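Local coordinates for SspB protein (PDB 6JUF) that probably acts as a metal-dependent DNase in the phosphorothioation-sensing SspABCD-SspE system, which defends bacteria against phages, at the interface of chains A and B. Coordinates in Å, arbitrary orientation; residue numbers count along the deposited sequence, not the author numbering. Chains: chain A/B, SspB protein.

Contact 1: the interface of chains A and B. Residues chain A 107, 204, 228; chain B 183-184, 198-200, 203.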
# COMPACT_ATOMS: atom_id res chain seq x y z
N LEU A 107 1.08 9.27 -1.48
CA LEU A 107 2.33 8.81 -2.06
C LEU A 107 3.52 9.68 -1.62
O LEU A 107 4.64 9.17 -1.43
CB LEU A 107 2.27 8.60 -3.57
CG LEU A 107 1.46 7.37 -3.95
CD1 LEU A 107 1.34 7.25 -5.46
CD2 LEU A 107 2.03 6.09 -3.34
N GLU A 204 5.17 1.71 -5.42
CA GLU A 204 4.35 2.79 -5.98
C GLU A 204 5.16 3.98 -6.47
O GLU A 204 4.64 4.80 -7.22
CB GLU A 204 3.33 3.28 -4.96
CG GLU A 204 2.23 2.22 -4.76
CD GLU A 204 0.85 2.84 -4.88
OE1 GLU A 204 0.01 2.65 -3.99
OE2 GLU A 204 0.60 3.47 -5.92
N SER A 228 3.68 11.54 -8.81
CA SER A 228 3.31 11.20 -7.45
C SER A 228 4.17 11.87 -6.38
O SER A 228 3.85 11.76 -5.17
CB SER A 228 3.35 9.68 -7.21
OG SER A 228 4.71 9.20 -7.11
N ALA B 183 0.81 4.45 -10.48
CA ALA B 183 0.65 5.83 -10.10
C ALA B 183 1.31 6.78 -11.12
O ALA B 183 0.88 7.89 -11.32
CB ALA B 183 1.29 6.04 -8.71
N GLN B 184 2.35 6.29 -11.79
CA GLN B 184 3.11 7.11 -12.77
C GLN B 184 2.26 7.51 -13.98
O GLN B 184 2.57 8.53 -14.62
CB GLN B 184 4.34 6.32 -13.23
CG GLN B 184 5.40 6.19 -12.14
CD GLN B 184 4.98 5.39 -10.89
OE1 GLN B 184 5.12 5.88 -9.71
NE2 GLN B 184 4.56 4.16 -11.09
N LEU B 198 -2.68 9.72 -4.25
CA LEU B 198 -2.86 8.83 -3.09
C LEU B 198 -2.32 7.46 -3.43
O LEU B 198 -2.30 7.07 -4.58
CB LEU B 198 -4.33 8.73 -2.68
CG LEU B 198 -4.84 10.11 -2.26
CD1 LEU B 198 -6.26 10.29 -2.63
CD2 LEU B 198 -4.59 10.35 -0.79
N SER B 199 -1.85 6.74 -2.43
CA SER B 199 -1.54 5.34 -2.64
C SER B 199 -2.83 4.50 -2.88
O SER B 199 -3.92 4.88 -2.46
CB SER B 199 -0.76 4.77 -1.45
OG SER B 199 -1.53 4.81 -0.27
N CYS B 200 -2.70 3.41 -3.66
CA CYS B 200 -3.85 2.49 -3.76
C CYS B 200 -3.27 1.10 -3.90
O CYS B 200 -2.58 0.83 -4.92
CB CYS B 200 -4.74 2.80 -4.99
SG CYS B 200 -6.18 1.72 -4.93
N ARG B 203 -3.03 -1.28 -7.07
CA ARG B 203 -2.13 -1.11 -8.21
C ARG B 203 -1.08 -2.22 -8.28
O ARG B 203 -0.57 -2.53 -9.37
CB ARG B 203 -1.48 0.28 -8.20
CG ARG B 203 -2.48 1.41 -8.25
CD ARG B 203 -1.80 2.75 -7.97
NE ARG B 203 -2.85 3.79 -7.99
CZ ARG B 203 -2.78 4.89 -7.22
NH1 ARG B 203 -1.71 5.06 -6.47
NH2 ARG B 203 -3.73 5.81 -7.24
O HOH W 1 5.55 9.07 -9.92
O HOH W 2 1.63 2.61 -8.40
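A:Leu107, at the start of helix 107-118, sets its two methyls against different pieces of chain B. CD1 meets B:Ala183 CB tip to tip at 3.5 Å, tighter than usual packing, while CD2 lies against B:Ser199 CB at 3.6 Å. With CG anti to its own carbonyl carbon (chi1 -73°), the branch spreads between the 3-10 helix 183-185 and the loop through B:Ser199, whose OG points away from the leucine.

Beside this small apolar centre, A:Glu204 carries the polar contact, and each carboxylate oxygen receives a hydrogen bond on its syn lone pair. OE1 takes the backbone N of B:Cys200 at 2.8 Å. OE2 is met at 2.9 Å by NH1 of B:Arg203, a salt bridge lying in the guanidinium plane at its edge, with the carboxylate turned 78° from that plane. The arginine is steadied from its own chain: NH1 also donates to the carbonyl O of B:Leu198 at 2.8 Å, and B:Cys200 CB covers one face of the guanidinium. The cation should stabilise the carboxylate's negative charge. Water 2 ties A:Glu204 OE2, at 2.8 Å, to the backbone N of B:Ala183.

Farther out, the carbonyl O of A:Glu204 lies 2.8 Å from the amide oxygen OE1 of B:Gln184. Two acceptors would clash there, so the amide may be modelled turned over, with NE2 the true donor; the pair is doubtful as built. At the rim, water 1 links B:Gln184 to A:Ser228, whose hydroxyl OG lies 2.9 Å from the oxygen of water 1.

Contact 2: the interface of chains A and B. Residues chain A 195, 197-198; chain B 106, 230, 317.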
# COMPACT_ATOMS: atom_id res chain seq x y z
N GLU A 195 0.57 -18.62 -1.54
CA GLU A 195 1.03 -17.43 -0.95
C GLU A 195 2.22 -16.94 -1.70
O GLU A 195 2.26 -16.93 -2.95
CB GLU A 195 1.36 -17.61 0.54
N LEU A 197 3.94 -14.01 -2.49
CA LEU A 197 4.29 -12.56 -2.69
C LEU A 197 3.71 -11.50 -1.74
O LEU A 197 2.51 -11.42 -1.59
CB LEU A 197 4.04 -12.07 -4.11
CG LEU A 197 5.21 -12.43 -5.01
CD1 LEU A 197 5.89 -13.78 -4.80
CD2 LEU A 197 5.15 -12.03 -6.50
N LEU A 198 4.59 -10.70 -1.12
CA LEU A 198 4.18 -9.64 -0.19
C LEU A 198 4.03 -8.33 -0.89
O LEU A 198 4.75 -8.09 -1.87
CB LEU A 198 5.28 -9.50 0.85
CG LEU A 198 5.49 -10.73 1.71
CD1 LEU A 198 6.93 -10.73 2.23
CD2 LEU A 198 4.46 -10.88 2.83
N GLU B 106 0.01 -9.33 2.35
CA GLU B 106 0.11 -10.33 1.28
C GLU B 106 -0.71 -9.89 0.07
O GLU B 106 -1.87 -9.50 0.19
CB GLU B 106 -0.39 -11.70 1.78
CG GLU B 106 0.62 -12.34 2.70
CD GLU B 106 0.26 -13.77 3.03
OE1 GLU B 106 -0.33 -14.50 2.19
OE2 GLU B 106 0.59 -14.17 4.18
N PRO B 230 -2.07 -16.21 -5.51
CA PRO B 230 -1.85 -17.58 -5.02
C PRO B 230 -2.89 -18.58 -5.60
O PRO B 230 -4.08 -18.25 -5.81
CB PRO B 230 -1.98 -17.48 -3.47
CG PRO B 230 -1.78 -16.02 -3.20
CD PRO B 230 -2.36 -15.29 -4.41
N GLN B 317 -4.94 -21.00 3.23
CA GLN B 317 -4.04 -20.03 2.68
C GLN B 317 -3.55 -19.05 3.73
O GLN B 317 -2.48 -18.48 3.60
CB GLN B 317 -4.78 -19.28 1.57
CG GLN B 317 -3.99 -18.13 0.90
CD GLN B 317 -2.68 -18.54 0.22
OE1 GLN B 317 -2.46 -19.69 -0.10
NE2 GLN B 317 -1.81 -17.53 -0.07
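A:Glu195 presents its backbone N and CA to two neighbouring groups of chain B, the ring of B:Pro230 and the side-chain amide of B:Gln317. Its side chain is modelled no farther than CB, so the contact seen is made by its backbone and CB. The proline presents the CB-CG edge of its ring: CB is 3.4 Å from the backbone N of A:Glu195, and CG is 3.9 Å from its CA.

B:Gln317, the last residue of helix 306-317, reaches in beside the proline. CG stands anti to its backbone N (chi1 177°), and a bend at chi2 (60°) carries the amide across to the glutamate main chain. As built, NE2 faces the backbone N of A:Glu195 at 3.0 Å, donor against donor. The amide may therefore be turned over, in which case its oxygen could accept from that N-H; the pairing is doubtful as it stands.

On the neighbouring strip, A:Leu198 and B:Glu106 form an antiparallel beta bridge, and their side chains are slanted against one another. The methyl CD2 of the leucine touches the glutamate methylene CG at 4.1 Å, a loose apolar contact. Beyond CG the glutamate runs extended, away from the leucine and towards A:Glu195. The backbone carbonyl O of A:Leu197 lies 3.9 Å from CA of B:Glu106. At the far end, the carboxylate oxygen OE1 of B:Glu106 stops 3.9 Å from CB of A:Glu195.

The C-alpha centres of contact 1 and contact 2 lie about 21 Å apart in one two-fold interface. The loop segment 195-200 comes from chain B in contact 1 and from chain A in contact 2, with residue 198 used in both. It faces residues 106-107, at the start of helix 107-118, and in contact 2 also B:Pro230; A:Ser228, near it in sequence, serves contact 1 through B:Gln184. By the two-fold, each contact recurs with the chains exchanged, so each subunit offers both the loop and its receiving surface. Contact 1 supplies the salt bridge, contact 2 a beta bridge and looser packing; the dimer may or may not form in the cell.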